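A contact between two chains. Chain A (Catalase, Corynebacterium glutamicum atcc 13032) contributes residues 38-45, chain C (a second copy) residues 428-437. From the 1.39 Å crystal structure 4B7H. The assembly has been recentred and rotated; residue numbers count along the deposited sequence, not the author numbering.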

ATOM      1  N   THR A  38      23.889 -10.951  20.261  1.00  9.49           N
ATOM      2  CA  THR A  38      24.241  -9.770  21.039  1.00 10.24           C
ATOM      3  C   THR A  38      25.755  -9.568  21.055  1.00  9.52           C
ATOM      4  O   THR A  38      26.519 -10.506  20.787  1.00 10.48           O
ATOM      5  N   ALA A  39      26.183  -8.341  21.343  1.00  9.28           N
ATOM      6  CA  ALA A  39      27.607  -8.031  21.442  1.00 10.14           C
ATOM      7  C   ALA A  39      28.044  -8.310  22.878  1.00 10.21           C
ATOM      8  O   ALA A  39      28.088  -7.397  23.713  1.00 10.78           O
ATOM      9  N   GLY A  40      28.365  -9.575  23.152  1.00 10.79           N
ATOM     10  CA  GLY A  40      28.550 -10.069  24.512  1.00 10.84           C
ATOM     11  C   GLY A  40      27.210 -10.556  25.057  1.00 11.37           C
ATOM     12  O   GLY A  40      26.164 -10.056  24.638  1.00 10.76           O
ATOM     13  N   PRO A  41      27.218 -11.534  25.980  1.00 10.52           N
ATOM     14  CA  PRO A  41      25.942 -12.062  26.494  1.00 11.12           C
ATOM     15  C   PRO A  41      25.028 -10.996  27.117  1.00 11.70           C
ATOM     16  O   PRO A  41      23.806 -11.098  27.000  1.00 11.95           O
ATOM     17  N   GLN A  42      25.608  -9.988  27.764  1.00  9.96           N
ATOM     18  CA  GLN A  42      24.829  -8.925  28.384  1.00  9.83           C
ATOM     19  C   GLN A  42      24.931  -7.631  27.576  1.00 10.08           C
ATOM     20  O   GLN A  42      24.448  -6.576  27.995  1.00 10.64           O
ATOM     21  N   GLY A  43      25.551  -7.711  26.404  1.00 10.38           N
ATOM     22  CA  GLY A  43      25.659  -6.548  25.541  1.00 10.32           C
ATOM     23  C   GLY A  43      24.398  -6.264  24.748  1.00 10.57           C
ATOM     24  O   GLY A  43      23.411  -7.004  24.835  1.00 11.82           O
ATOM     25  N   PRO A  44      24.420  -5.183  23.957  1.00 10.43           N
ATOM     26  CA  PRO A  44      23.255  -4.819  23.150  1.00 10.86           C
ATOM     27  C   PRO A  44      23.003  -5.810  22.022  1.00  9.94           C
ATOM     28  O   PRO A  44      23.935  -6.463  21.511  1.00  9.17           O
ATOM     29  N   ASN A  45      21.736  -5.922  21.634  1.00  8.91           N
ATOM     30  CA  ASN A  45      21.392  -6.639  20.420  1.00  9.32           C
ATOM     31  C   ASN A  45      22.054  -5.982  19.216  1.00  8.47           C
ATOM     32  O   ASN A  45      22.047  -4.753  19.085  1.00  9.06           O
TER
ATOM     33  N   ILE C 428      21.145   6.197  24.688  1.00 10.47           N
ATOM     34  CA  ILE C 428      20.584   4.868  24.442  1.00  9.60           C
ATOM     35  C   ILE C 428      20.474   4.185  25.809  1.00 10.22           C
ATOM     36  O   ILE C 428      19.369   3.928  26.285  1.00 11.61           O
ATOM     37  N   TYR C 429      21.618   3.922  26.441  1.00 10.86           N
ATOM     38  CA  TYR C 429      21.685   3.700  27.889  1.00 10.30           C
ATOM     39  C   TYR C 429      23.144   3.636  28.283  1.00 11.04           C
ATOM     40  O   TYR C 429      24.002   3.332  27.449  1.00 10.67           O
ATOM     41  N   VAL C 430      23.427   3.930  29.546  1.00 11.68           N
ATOM     42  CA  VAL C 430      24.753   3.679  30.092  1.00 11.53           C
ATOM     43  C   VAL C 430      24.839   2.170  30.324  1.00 10.87           C
ATOM     44  O   VAL C 430      24.156   1.627  31.203  1.00 11.58           O
ATOM     45  N   ASN C 431      25.646   1.481  29.527  1.00 10.63           N
ATOM     46  CA  ASN C 431      25.645   0.019  29.579  1.00 11.71           C
ATOM     47  C   ASN C 431      26.432  -0.540  30.757  1.00 11.55           C
ATOM     48  O   ASN C 431      27.401   0.065  31.209  1.00 12.52           O
ATOM     49  N   PRO C 432      26.006  -1.706  31.260  1.00 10.97           N
ATOM     50  CA  PRO C 432      26.802  -2.480  32.213  1.00 11.72           C
ATOM     51  C   PRO C 432      27.844  -3.292  31.449  1.00 11.16           C
ATOM     52  O   PRO C 432      27.968  -3.142  30.229  1.00 12.16           O
ATOM     53  N   ASP C 433      28.594  -4.125  32.160  1.00 12.44           N
ATOM     54  CA  ASP C 433      29.552  -5.050  31.564  1.00 11.07           C
ATOM     55  C   ASP C 433      28.819  -5.937  30.554  1.00 11.45           C
ATOM     56  O   ASP C 433      27.798  -6.535  30.889  1.00 12.64           O
ATOM     57  N   PRO C 434      29.316  -6.015  29.306  1.00 10.62           N
ATOM     58  CA  PRO C 434      28.694  -6.918  28.321  1.00 11.66           C
ATOM     59  C   PRO C 434      29.028  -8.395  28.575  1.00 10.69           C
ATOM     60  O   PRO C 434      28.409  -9.276  27.970  1.00 11.25           O
ATOM     61  N   HIS C 435      29.991  -8.657  29.452  1.00 11.39           N
ATOM     62  CA  HIS C 435      30.429 -10.025  29.778  1.00 12.29           C
ATOM     63  C   HIS C 435      31.010 -10.800  28.596  1.00 12.27           C
ATOM     64  O   HIS C 435      31.056 -12.026  28.607  1.00 13.72           O
ATOM     65  N   GLY C 436      31.471 -10.079  27.582  1.00 12.62           N
ATOM     66  CA  GLY C 436      32.129 -10.712  26.459  1.00 13.27           C
ATOM     67  C   GLY C 436      32.502  -9.686  25.415  1.00 14.17           C
ATOM     68  O   GLY C 436      31.986  -8.562  25.422  1.00 16.48           O
ATOM     69  N   THR C 437      33.386 -10.084  24.504  1.00 13.80           N
ATOM     70  CA  THR C 437      33.912  -9.183  23.495  1.00 14.21           C
ATOM     71  C   THR C 437      33.475  -9.566  22.082  1.00 12.97           C
ATOM     72  O   THR C 437      33.874  -8.914  21.115  1.00 14.18           O
TER

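What does the chain C stretch bring to the contact where it begins? Ile428(C) lies out of reach, and the first side chain to arrive is Tyr429(C), whose CA-to-CB bond points toward chain A. With chi1 p (57°), Tyr429(C) brings OH within 3.7 Å of Pro44(A) CB. The same oxygen is linked to the turn of chain A through water 1. This water donates a hydrogen bond to Gln42(A) O at 2.7 Å and also lies 2.7 Å from Tyr429(C) OH, so a buried tyrosine and a backbone carbonyl share one polar bridge.

How does the chain run from there to Pro432(C)? Val430(C) makes no contact. Asn431(C), with chi1 p, points toward chain A but stops short of it; its ND2 donates to Pro432(C) O at 3.0 Å, and the amide is also hydrogen-bonded elsewhere in the structure. Pro432(C) also points toward the partner, and its CG packs 3.8 Å from Gln42(A) NE2.

Why is Gln42(A) the main side chain reaching from the other side? It loses more surface to the opposing stretch than any other residue here, points toward chain C, and is extended by t rotamers at chi1 and chi2. That reach brings Gln42(A) NE2 to Asp433(C) O, where it donates a hydrogen bond of 2.9 Å. The carboxylate of Asp433(C) turns to its own chain, where OD1 accepts from His435(C) N at 2.8 Å.

What does Pro434(C) meet? Its carbonyl faces the type I turn running from Gly40(A) to Gly43(A) and accepts a hydrogen bond from Gln42(A) N, with N and Pro434(C) O 2.9 Å apart and a nearly straight angle of 161°. Pro41(A) N is also close to Pro434(C) O, at 3.2 Å, but a proline nitrogen has no hydrogen to give. The Pro434(C) ring lies against the backbone of chain A, its CB 3.6 Å from Ala39(A) O and 3.9 Å from Gly43(A) CA. A CB on Gly40(A) would sit 2.7 Å from Pro434(C) O, a clash, although the backbone angles of Gly40(A) already call for glycine, since a CB would also be jammed against Ala39(A) O.

How does the contact close? His435(C), chi1 m, places CD2 3.4 Å from Gln42(A) NE2, the amide approaching its ring obliquely, while its backbone O lies 3.4 Å from Pro41(A) CD. Gly436(C) then passes close to Gly40(A); a CB on Gly436(C) would come within 3.0 Å of Pro41(A) CD and clash. Thr437(C) points away.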

ATOM      1  CB  THR A  38      23.704  -9.881  22.488  1.00 10.44           C
ATOM      2  OG1 THR A  38      24.187 -11.091  23.090  1.00 10.78           O
ATOM      3  CG2 THR A  38      22.163  -9.880  22.516  1.00 11.60           C
ATOM      4  CB  ALA A  39      27.857  -6.580  21.066  1.00 11.53           C
ATOM      5  CB  PRO A  41      26.388 -13.069  27.560  1.00 11.62           C
ATOM      6  CG  PRO A  41      27.740 -13.530  27.082  1.00 11.88           C
ATOM      7  CD  PRO A  41      28.376 -12.272  26.521  1.00 10.92           C
ATOM      8  CB  GLN A  42      25.303  -8.706  29.826  1.00 10.39           C
ATOM      9  CG  GLN A  42      24.481  -7.713  30.643  1.00 10.76           C
ATOM     10  CD  GLN A  42      24.657  -7.917  32.121  1.00 11.28           C
ATOM     11  OE1 GLN A  42      23.903  -8.668  32.740  1.00 12.18           O
ATOM     12  NE2 GLN A  42      25.664  -7.263  32.698  1.00 12.96           N
ATOM     13  CB  PRO A  44      23.650  -3.465  22.554  1.00 11.34           C
ATOM     14  CG  PRO A  44      25.152  -3.520  22.502  1.00 12.27           C
ATOM     15  CD  PRO A  44      25.549  -4.256  23.753  1.00 10.96           C
ATOM     16  CB  ASN A  45      19.872  -6.683  20.239  1.00  8.72           C
ATOM     17  CG  ASN A  45      19.257  -7.865  20.940  1.00  9.66           C
ATOM     18  OD1 ASN A  45      18.975  -8.891  20.315  1.00 13.53           O
ATOM     19  ND2 ASN A  45      19.082  -7.751  22.245  1.00  8.95           N
TER
ATOM     20  CB  ILE C 428      21.423   4.061  23.427  1.00 10.71           C
ATOM     21  CG1 ILE C 428      21.573   4.855  22.124  1.00 11.73           C
ATOM     22  CG2 ILE C 428      20.779   2.699  23.154  1.00 11.77           C
ATOM     23  CD1 ILE C 428      22.422   4.159  21.066  1.00 12.01           C
ATOM     24  CB  TYR C 429      20.954   2.424  28.357  1.00 10.66           C
ATOM     25  CG  TYR C 429      21.403   1.121  27.715  1.00 10.35           C
ATOM     26  CD1 TYR C 429      20.985   0.781  26.434  1.00 10.58           C
ATOM     27  CD2 TYR C 429      22.205   0.212  28.407  1.00 10.07           C
ATOM     28  CE1 TYR C 429      21.375  -0.413  25.840  1.00 10.91           C
ATOM     29  CE2 TYR C 429      22.600  -0.985  27.823  1.00 10.06           C
ATOM     30  CZ  TYR C 429      22.183  -1.293  26.536  1.00 11.54           C
ATOM     31  OH  TYR C 429      22.569  -2.487  25.943  1.00 10.30           O
ATOM     32  CB  VAL C 430      24.991   4.436  31.411  1.00 11.54           C
ATOM     33  CG1 VAL C 430      26.402   4.155  31.923  1.00 12.40           C
ATOM     34  CG2 VAL C 430      24.787   5.936  31.204  1.00 12.26           C
ATOM     35  CB  ASN C 431      26.171  -0.580  28.269  1.00 11.26           C
ATOM     36  CG  ASN C 431      27.571  -0.119  27.942  1.00 11.06           C
ATOM     37  OD1 ASN C 431      27.760   0.877  27.239  1.00 12.28           O
ATOM     38  ND2 ASN C 431      28.566  -0.838  28.453  1.00 12.20           N
ATOM     39  CB  PRO C 432      25.765  -3.411  32.836  1.00 13.58           C
ATOM     40  CG  PRO C 432      24.817  -3.681  31.708  1.00 13.28           C
ATOM     41  CD  PRO C 432      24.734  -2.378  30.928  1.00 11.51           C
ATOM     42  CB  ASP C 433      30.118  -5.907  32.706  1.00 15.28           C
ATOM     43  CG  ASP C 433      31.278  -6.801  32.289  1.00 18.07           C
ATOM     44  OD1 ASP C 433      31.567  -6.943  31.085  1.00 14.86           O
ATOM     45  OD2 ASP C 433      31.904  -7.384  33.201  1.00 24.93           O
ATOM     46  CB  PRO C 434      29.297  -6.456  26.986  1.00 11.84           C
ATOM     47  CG  PRO C 434      30.613  -5.863  27.364  1.00 12.69           C
ATOM     48  CD  PRO C 434      30.375  -5.188  28.700  1.00 12.26           C
ATOM     49  CB  HIS C 435      29.307 -10.833  30.448  1.00 13.19           C
ATOM     50  CG  HIS C 435      29.011 -10.404  31.852  1.00 14.42           C
ATOM     51  ND1 HIS C 435      29.333 -11.176  32.946  1.00 18.03           N
ATOM     52  CD2 HIS C 435      28.426  -9.285  32.338  1.00 14.21           C
ATOM     53  CE1 HIS C 435      28.956 -10.553  34.049  1.00 21.36           C
ATOM     54  NE2 HIS C 435      28.408  -9.401  33.708  1.00 17.82           N
ATOM     55  CB  THR C 437      35.448  -9.179  23.546  1.00 16.73           C
ATOM     56  OG1 THR C 437      35.941 -10.469  23.171  1.00 19.23           O
ATOM     57  CG2 THR C 437      35.916  -8.881  24.950  1.00 21.36           C
TER
HETATM   58  O   HOH W   1      24.334  -3.916  27.369  1.00 11.24           O